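PDB 6M6T: 4-alpha-glucanotransferase from Streptococcus agalactiae, which belongs to the amylomaltase family of the TIM-barrel clan and is seen here with glycan bound in its pockets, one sugar joined covalently to the protein. Local coordinates for residues A[62-67]-A[225-230]; A[215-220]-A[280-285]; A[291-296]-A[338-343]. All blocks are in the same frame, centred on the assembly; numbering follows the deposited sequence.

Interaction 1. Residues A[62-67]-A[225-230]; sequences FSAVAG and SVEVWT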
# COMPACT_ATOMS: atom_id res chain seq x y z
N PHE A 62 11.76 -2.40 -2.83
CA PHE A 62 13.11 -1.94 -3.10
C PHE A 62 13.38 -0.56 -2.51
O PHE A 62 14.55 -0.21 -2.29
CB PHE A 62 13.37 -1.91 -4.61
CG PHE A 62 13.24 -3.25 -5.29
CD1 PHE A 62 13.63 -4.42 -4.65
CD2 PHE A 62 12.72 -3.34 -6.58
CE1 PHE A 62 13.49 -5.66 -5.28
CE2 PHE A 62 12.58 -4.58 -7.22
CZ PHE A 62 12.96 -5.73 -6.56
N SER A 63 12.35 0.25 -2.25
CA SER A 63 12.55 1.56 -1.64
C SER A 63 11.26 2.01 -0.99
O SER A 63 10.17 1.67 -1.45
CB SER A 63 13.02 2.62 -2.64
OG SER A 63 12.90 3.95 -2.11
N ALA A 64 11.40 2.79 0.08
CA ALA A 64 10.26 3.33 0.81
C ALA A 64 9.55 4.49 0.10
O ALA A 64 8.55 4.98 0.63
CB ALA A 64 10.71 3.77 2.20
N VAL A 65 10.08 4.99 -1.02
CA VAL A 65 9.53 6.18 -1.66
C VAL A 65 9.37 6.02 -3.16
O VAL A 65 8.64 6.80 -3.79
CB VAL A 65 10.40 7.43 -1.41
CG1 VAL A 65 10.27 7.90 0.02
CG2 VAL A 65 11.85 7.16 -1.79
N ALA A 66 10.08 5.06 -3.76
CA ALA A 66 10.10 4.98 -5.21
C ALA A 66 8.74 4.55 -5.72
O ALA A 66 7.99 3.84 -5.04
CB ALA A 66 11.17 4.01 -5.70
N GLY A 67 8.41 5.00 -6.93
CA GLY A 67 7.14 4.66 -7.54
C GLY A 67 7.18 3.32 -8.24
O GLY A 67 8.11 3.04 -9.01
N SER A 225 16.97 -3.63 -0.61
CA SER A 225 16.50 -2.26 -0.53
C SER A 225 17.65 -1.27 -0.64
O SER A 225 18.76 -1.55 -0.16
CB SER A 225 15.74 -2.03 0.79
OG SER A 225 15.89 -0.70 1.25
N VAL A 226 17.38 -0.11 -1.25
CA VAL A 226 18.36 0.96 -1.30
C VAL A 226 18.63 1.52 0.09
O VAL A 226 19.65 2.18 0.31
CB VAL A 226 17.88 2.07 -2.26
CG1 VAL A 226 16.67 2.80 -1.71
CG2 VAL A 226 18.99 3.05 -2.55
N GLU A 227 17.75 1.25 1.06
CA GLU A 227 17.96 1.76 2.41
C GLU A 227 18.91 0.86 3.21
O GLU A 227 19.79 1.36 3.92
CB GLU A 227 16.62 1.91 3.13
CG GLU A 227 15.92 3.26 2.88
CD GLU A 227 15.06 3.26 1.62
OE1 GLU A 227 14.61 2.17 1.20
OE2 GLU A 227 14.82 4.36 1.07
N VAL A 228 18.73 -0.46 3.10
CA VAL A 228 19.68 -1.41 3.65
C VAL A 228 21.06 -1.22 3.05
O VAL A 228 22.08 -1.52 3.68
CB VAL A 228 19.15 -2.84 3.42
CG1 VAL A 228 20.18 -3.88 3.82
CG2 VAL A 228 17.85 -3.04 4.20
N TRP A 229 21.11 -0.72 1.81
CA TRP A 229 22.36 -0.45 1.12
C TRP A 229 23.03 0.85 1.60
O TRP A 229 24.16 0.83 2.10
CB TRP A 229 22.10 -0.41 -0.38
CG TRP A 229 23.32 -0.52 -1.19
CD1 TRP A 229 24.37 -1.37 -0.99
CD2 TRP A 229 23.65 0.26 -2.35
NE1 TRP A 229 25.32 -1.17 -1.94
CE2 TRP A 229 24.91 -0.18 -2.79
CE3 TRP A 229 23.01 1.28 -3.04
CZ2 TRP A 229 25.54 0.36 -3.91
CZ3 TRP A 229 23.64 1.83 -4.15
CH2 TRP A 229 24.89 1.37 -4.57
N THR A 230 22.34 1.99 1.44
CA THR A 230 22.96 3.28 1.74
C THR A 230 22.93 3.65 3.22
O THR A 230 23.71 4.52 3.65
CB THR A 230 22.27 4.40 0.97
OG1 THR A 230 21.02 4.68 1.59
CG2 THR A 230 22.03 4.01 -0.47
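The best-formed hydrogen bond between the two segments runs from Val226 N to Phe62 O, 3.0 Å long and nearly straight at 164°, with the donor almost along the C=O axis. It ties the loop 62-67 to the first turn of helix 226-230, whose early N-H groups have no earlier turn to pair with. Next to it, Ser225 is the N-cap: its OG accepts from Glu227 N at 2.7 Å and, more weakly, from Val228 N. Glu227 points its CB at the loop and bends at chi2 (86°), and its OE1 takes a weak bond from Ala64 N at 3.5 Å. The loop has an ST turn of its own, with Ser63 OG anti to its backbone N and accepting from Val65 N at 3.2 Å. Apolar packing is slight. Val226 CG1 meets Ser63 CB at 3.8 Å and also lies against Phe62 O. Around this buried seam, the Phe62 ring leads away from helix 226-230 to Met147 and Lys150 of helix 140-152. Helix 277-289 borders both partners, with Arg282 against Ala64 and Trp278 against Glu227, and helix 182-208 holds the loop through Gln192 and Tyr196.

Interaction 2. Residues A[215-220]-A[280-285]; sequences GDMPIY and IYRIQS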
# COMPACT_ATOMS: atom_id res chain seq x y z
N GLY A 215 -3.20 7.38 1.42
CA GLY A 215 -2.08 6.52 1.12
C GLY A 215 -1.69 5.58 2.27
O GLY A 215 -2.01 5.80 3.44
N ASP A 216 -0.99 4.51 1.89
CA ASP A 216 -0.51 3.47 2.79
C ASP A 216 1.00 3.61 2.93
O ASP A 216 1.71 3.72 1.93
CB ASP A 216 -0.86 2.08 2.22
CG ASP A 216 -1.49 1.13 3.26
OD1 ASP A 216 -1.09 1.16 4.45
OD2 ASP A 216 -2.39 0.33 2.87
N MET A 217 1.49 3.59 4.17
CA MET A 217 2.94 3.57 4.42
C MET A 217 3.34 2.25 5.08
O MET A 217 3.04 2.03 6.27
CB MET A 217 3.35 4.74 5.31
CG MET A 217 4.85 4.91 5.46
SD MET A 217 5.23 6.43 6.37
CE MET A 217 5.62 5.80 7.99
N PRO A 218 4.01 1.36 4.35
CA PRO A 218 4.47 0.11 4.97
C PRO A 218 5.46 0.40 6.09
O PRO A 218 6.40 1.19 5.90
CB PRO A 218 5.13 -0.64 3.81
CG PRO A 218 5.43 0.42 2.78
CD PRO A 218 4.36 1.44 2.92
N ILE A 219 5.23 -0.23 7.25
CA ILE A 219 6.12 -0.05 8.41
C ILE A 219 7.55 -0.41 8.05
O ILE A 219 8.49 0.32 8.38
CB ILE A 219 5.63 -0.89 9.61
CG1 ILE A 219 6.67 -0.81 10.73
CG2 ILE A 219 5.38 -2.34 9.21
CD1 ILE A 219 6.25 -1.42 12.08
N TYR A 220 7.74 -1.53 7.35
CA TYR A 220 9.05 -2.05 7.03
C TYR A 220 9.29 -1.99 5.52
O TYR A 220 8.36 -2.03 4.71
CB TYR A 220 9.21 -3.50 7.50
CG TYR A 220 9.13 -3.74 9.00
CD1 TYR A 220 9.97 -3.06 9.90
CD2 TYR A 220 8.26 -4.70 9.52
CE1 TYR A 220 9.92 -3.31 11.27
CE2 TYR A 220 8.20 -4.95 10.90
CZ TYR A 220 9.03 -4.25 11.77
OH TYR A 220 8.94 -4.50 13.12
N ILE A 280 11.06 11.04 10.28
CA ILE A 280 10.49 12.35 9.97
C ILE A 280 10.46 12.54 8.46
O ILE A 280 9.49 13.06 7.91
CB ILE A 280 11.29 13.47 10.66
CG1 ILE A 280 11.27 13.27 12.18
CG2 ILE A 280 10.75 14.84 10.25
CD1 ILE A 280 9.94 13.51 12.79
N TYR A 281 11.49 12.06 7.77
CA TYR A 281 11.53 12.18 6.32
C TYR A 281 10.48 11.29 5.65
O TYR A 281 9.80 11.71 4.70
CB TYR A 281 12.95 11.86 5.86
CG TYR A 281 13.12 11.31 4.47
CD1 TYR A 281 13.17 12.15 3.37
CD2 TYR A 281 13.29 9.95 4.28
CE1 TYR A 281 13.35 11.63 2.09
CE2 TYR A 281 13.47 9.43 3.02
CZ TYR A 281 13.50 10.27 1.93
OH TYR A 281 13.68 9.73 0.67
N ARG A 282 10.31 10.06 6.15
CA ARG A 282 9.27 9.19 5.61
C ARG A 282 7.89 9.83 5.74
O ARG A 282 7.16 9.95 4.75
CB ARG A 282 9.30 7.84 6.33
CG ARG A 282 10.41 6.88 5.89
CD ARG A 282 10.03 5.43 6.16
NE ARG A 282 8.97 4.97 5.26
CZ ARG A 282 8.49 3.73 5.26
NH1 ARG A 282 8.96 2.84 6.11
NH2 ARG A 282 7.53 3.40 4.41
N ILE A 283 7.55 10.26 6.96
CA ILE A 283 6.24 10.87 7.24
C ILE A 283 6.05 12.14 6.43
O ILE A 283 4.94 12.42 5.95
CB ILE A 283 6.10 11.14 8.75
CG1 ILE A 283 6.09 9.84 9.56
CG2 ILE A 283 4.85 11.91 9.03
CD1 ILE A 283 4.79 9.08 9.48
N GLN A 284 7.11 12.94 6.28
CA GLN A 284 7.00 14.19 5.54
C GLN A 284 6.69 13.92 4.07
O GLN A 284 5.77 14.53 3.48
CB GLN A 284 8.30 15.00 5.69
CG GLN A 284 8.19 16.47 5.33
CD GLN A 284 9.37 17.31 5.80
OE1 GLN A 284 10.43 17.34 5.16
NE2 GLN A 284 9.18 18.01 6.91
N SER A 285 7.42 12.98 3.47
CA SER A 285 7.13 12.69 2.07
C SER A 285 5.82 11.93 1.92
O SER A 285 5.27 11.90 0.82
CB SER A 285 8.30 11.92 1.46
OG SER A 285 8.05 10.53 1.47
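Arg282 leaves helix 277-289 with its CB directed at the 215-220 segment and CG anti to its own carbonyl carbon (chi1 -78°). The chain stays extended at chi2, then turns at chi3 (71°), and this bend brings the guanidinium round to the end of strand 212-217. NE is the first polar atom to arrive, passing Met217 CG at 4.1 Å, and Met217 CG comes closest to NH2, at 3.3 Å. Met217 runs obliquely across the arginine, and its SD lies over one face of the guanidinium. Beyond CZ the two terminal nitrogens converge on a single carbonyl. NH2 donates to Pro218 O at 2.9 Å, from within the carbonyl plane but with a bent N-H angle of 134°, and NH1 adds a weak bond to the same oxygen at 3.1 Å. This fork holds the flat group in place just where the strand gives way to loop. The Pro218 ring meets its edge as well, CG lying in plane 4.0 Å from NH2. Ile283, the next residue of the helix, adds an apolar touch: its CD1 reaches Met217 CE at 3.7 Å, the two chains crossing at about a right angle. Ile219 turns its CB away from the helix, and its side chain touches the bound ASO, so the pinned carbonyl sits one residue before a pocket wall. Helix 277-289 lies in the connection from strand 212-217 to its parallel neighbour 292-295, a beta-alpha-beta crossover with a long insertion. Met217 packs on Leu293 and Ile295 of that strand, while Ile283 also touches Ile331 and Leu335 of helix 324-335.

Interaction 3. Residues A[291-296]-A[338-343]; sequences DYLRID and LPIIAE. With ASO (1,5-anhydro-D-glucitol), chain I; AC1 (4,6-dideoxy-4-{[(1S,4R,5S,6S)-4,5,6-trihydroxy-3-(hydroxymethyl)cyclohex-2-en-1-yl]amino}-alpha-D-glucopyranose), chain J.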
# COMPACT_ATOMS: atom_id res chain seq x y z
N ASP A 291 -3.10 12.83 0.92
CA ASP A 291 -3.88 13.74 1.75
C ASP A 291 -4.09 13.19 3.16
O ASP A 291 -4.17 13.96 4.13
CB ASP A 291 -5.25 14.00 1.10
CG ASP A 291 -5.15 14.42 -0.39
OD1 ASP A 291 -4.63 15.53 -0.68
OD2 ASP A 291 -5.62 13.65 -1.26
N TYR A 292 -4.14 11.86 3.29
CA TYR A 292 -4.24 11.20 4.58
C TYR A 292 -3.32 9.99 4.54
O TYR A 292 -3.46 9.15 3.66
CB TYR A 292 -5.69 10.77 4.88
CG TYR A 292 -6.51 11.81 5.59
CD1 TYR A 292 -7.05 12.88 4.91
CD2 TYR A 292 -6.72 11.73 6.96
CE1 TYR A 292 -7.79 13.84 5.56
CE2 TYR A 292 -7.46 12.69 7.63
CZ TYR A 292 -7.99 13.74 6.93
OH TYR A 292 -8.73 14.70 7.59
N LEU A 293 -2.42 9.89 5.50
CA LEU A 293 -1.47 8.79 5.55
C LEU A 293 -1.93 7.74 6.56
O LEU A 293 -2.30 8.06 7.68
CB LEU A 293 -0.07 9.28 5.92
CG LEU A 293 1.07 8.28 5.76
CD1 LEU A 293 1.49 8.15 4.28
CD2 LEU A 293 2.25 8.66 6.66
N ARG A 294 -1.84 6.48 6.15
CA ARG A 294 -2.26 5.33 6.94
C ARG A 294 -1.01 4.53 7.26
O ARG A 294 -0.45 3.87 6.38
CB ARG A 294 -3.27 4.50 6.16
CG ARG A 294 -3.59 3.16 6.78
CD ARG A 294 -3.60 2.08 5.72
NE ARG A 294 -4.47 0.95 6.05
CZ ARG A 294 -4.05 -0.30 6.24
NH1 ARG A 294 -4.95 -1.25 6.53
NH2 ARG A 294 -2.76 -0.61 6.13
N ILE A 295 -0.54 4.60 8.51
CA ILE A 295 0.67 3.87 8.87
C ILE A 295 0.29 2.43 9.19
O ILE A 295 -0.50 2.16 10.10
CB ILE A 295 1.43 4.54 10.02
CG1 ILE A 295 2.72 3.76 10.30
CG2 ILE A 295 0.62 4.64 11.29
CD1 ILE A 295 3.52 3.31 9.04
N ASP A 296 0.81 1.49 8.40
CA ASP A 296 0.49 0.09 8.58
C ASP A 296 1.12 -0.42 9.87
O ASP A 296 2.14 0.09 10.32
CB ASP A 296 0.99 -0.75 7.40
CG ASP A 296 0.49 -2.18 7.46
OD1 ASP A 296 -0.57 -2.39 8.07
OD2 ASP A 296 1.14 -3.12 6.93
N LEU A 338 -0.77 15.97 12.15
CA LEU A 338 -0.84 15.56 10.74
C LEU A 338 -1.96 14.57 10.49
O LEU A 338 -2.30 13.77 11.36
CB LEU A 338 0.48 14.93 10.26
CG LEU A 338 1.77 15.70 10.49
CD1 LEU A 338 2.97 14.75 10.31
CD2 LEU A 338 1.86 16.92 9.57
N PRO A 339 -2.53 14.57 9.26
CA PRO A 339 -3.62 13.63 8.96
C PRO A 339 -3.18 12.17 8.88
O PRO A 339 -3.14 11.61 7.78
CB PRO A 339 -4.11 14.10 7.59
CG PRO A 339 -2.90 14.69 6.95
CD PRO A 339 -2.12 15.34 8.07
N ILE A 340 -2.87 11.55 10.02
CA ILE A 340 -2.51 10.13 10.05
C ILE A 340 -3.70 9.33 10.55
O ILE A 340 -4.39 9.74 11.49
CB ILE A 340 -1.28 9.86 10.94
CG1 ILE A 340 -0.20 10.94 10.75
CG2 ILE A 340 -0.72 8.47 10.66
CD1 ILE A 340 0.15 11.22 9.34
N ILE A 341 -3.92 8.16 9.96
CA ILE A 341 -4.77 7.15 10.57
C ILE A 341 -3.89 5.95 10.88
O ILE A 341 -2.97 5.62 10.12
CB ILE A 341 -5.97 6.76 9.69
CG1 ILE A 341 -5.52 5.97 8.47
CG2 ILE A 341 -6.75 8.01 9.29
CD1 ILE A 341 -6.66 5.60 7.55
N ALA A 342 -4.16 5.33 12.03
CA ALA A 342 -3.32 4.27 12.57
C ALA A 342 -4.00 2.92 12.41
O ALA A 342 -5.15 2.74 12.81
CB ALA A 342 -3.03 4.54 14.05
N GLU A 343 -3.27 1.98 11.83
CA GLU A 343 -3.77 0.62 11.64
C GLU A 343 -3.38 -0.20 12.86
O GLU A 343 -2.26 -0.70 12.96
CB GLU A 343 -3.19 0.03 10.35
CG GLU A 343 -3.96 -1.16 9.79
CD GLU A 343 -3.37 -2.50 10.24
OE1 GLU A 343 -4.06 -3.22 11.00
OE2 GLU A 343 -2.24 -2.86 9.85
C1 ASO I . 1.17 -4.58 6.94
C2 ASO I . 0.23 -5.24 5.91
C3 ASO I . 0.51 -6.75 5.82
C4 ASO I . 1.99 -6.94 5.43
C5 ASO I . 2.87 -6.25 6.43
C6 ASO I . 4.30 -6.23 5.88
O2 ASO I . -1.14 -4.99 6.24
O3 ASO I . -0.38 -7.37 4.84
O4 ASO I . 2.34 -8.34 5.33
O5 ASO I . 2.53 -4.86 6.53
O6 ASO I . 4.95 -5.00 6.26
C1 AC1 J . -6.00 -11.47 13.86
O2 AC1 J . -4.25 -13.01 14.53
C2 AC1 J . -4.67 -12.12 13.48
C4A AC1 J . -1.23 -6.58 10.25
C3 AC1 J . -3.63 -11.05 13.35
O3 AC1 J . -2.41 -11.71 13.00
C4 AC1 J . -4.03 -10.06 12.26
N4A AC1 J . -3.10 -8.93 12.19
C5 AC1 J . -5.39 -9.47 12.55
O5 AC1 J . -6.39 -10.51 12.79
C6 AC1 J . -5.77 -8.56 11.36
C1B AC1 J . -1.88 -9.16 11.39
C2B AC1 J . -0.85 -8.23 11.95
O2B AC1 J . -0.81 -8.46 13.36
C3B AC1 J . -1.30 -6.82 11.71
O3B AC1 J . -0.39 -5.90 12.31
O4 AC1 J . -1.74 -5.26 9.98
C5B AC1 J . -1.91 -7.58 9.54
C7B AC1 J . -2.17 -8.84 10.07
C6B AC1 J . -2.30 -7.28 8.11
O6B AC1 J . -2.53 -5.87 8.03
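Glu343 OE2 has three polar neighbours: His297 N donates a hydrogen bond to it, and two oxygens lie beside it, Asp296 OD1 at 2.5 Å and O4 of AC1 also at 2.5 Å from Glu343 OE2. Asp296 is an ester in the model: its OD2 is bonded covalently to C1 of ASO at 1.5 Å, while O2 of ASO gives a weak hydrogen bond to Asp296 OD1. With Asp296 tied up in this way, Glu343 is the acid that probably carries a proton. The two side chains lie side by side, both CG atoms anti to their backbone N, the planes of their carboxyl groups 35° apart. Arg294 runs alongside, with Glu343 CG over one face of its guanidinium, 3.4 Å from Arg294 NH1. No N-H points at the glutamate; the arginine's salt bridge is to Asp216. Behind the acids, parallel strands 292-295 and 340-342 are laced by four backbone bonds that alternate in direction: Leu293 N to Pro339 O, Ile341 N to Leu293 O (2.8 Å), Ile295 N to Ile341 O, and Glu343 N to Ile295 O. Leu293, Ile340, Ile295 and Ala342 share one face of the sheet; on the other, Ile341 CG1 packs against Arg294 CB at 3.5 Å. At the opposite end of the ladder, Pro339 CB sits over the Tyr292 ring, 3.7 Å from its centroid, a CH-pi contact. Acids at the C-terminal ends of the fourth and fifth strands are typical of the alpha-amylase type of (beta/alpha)8 barrel, to which amylomaltases belong, and the covalent bond at Asp296 and the reach of Glu343 to AC1 are consistent with nucleophile and acid/base roles, as in related enzymes.

How the interactions relate
All three contacts are buried, but they lie at different depths. Interaction 3 joins two barrel strands by a full backbone ladder and ends in the acids of the glycan site. Interaction 2 lies one strand over and shares that sheet: Gly215 O and Met217 N pair with Arg294 N and O, and helix 277-289 leads into strand 292-295. Its chemistry is helix on strand, a cation gripping one carbonyl. Interaction 1, farthest from the chain's centre, is loop to helix end, mostly backbone and cap bonds with little packing. It adjoins interaction 2 through Ala64 CB against Arg282 NE (3.7 Å), while interactions 1 and 3 stay about 9 Å apart at their nearest atoms.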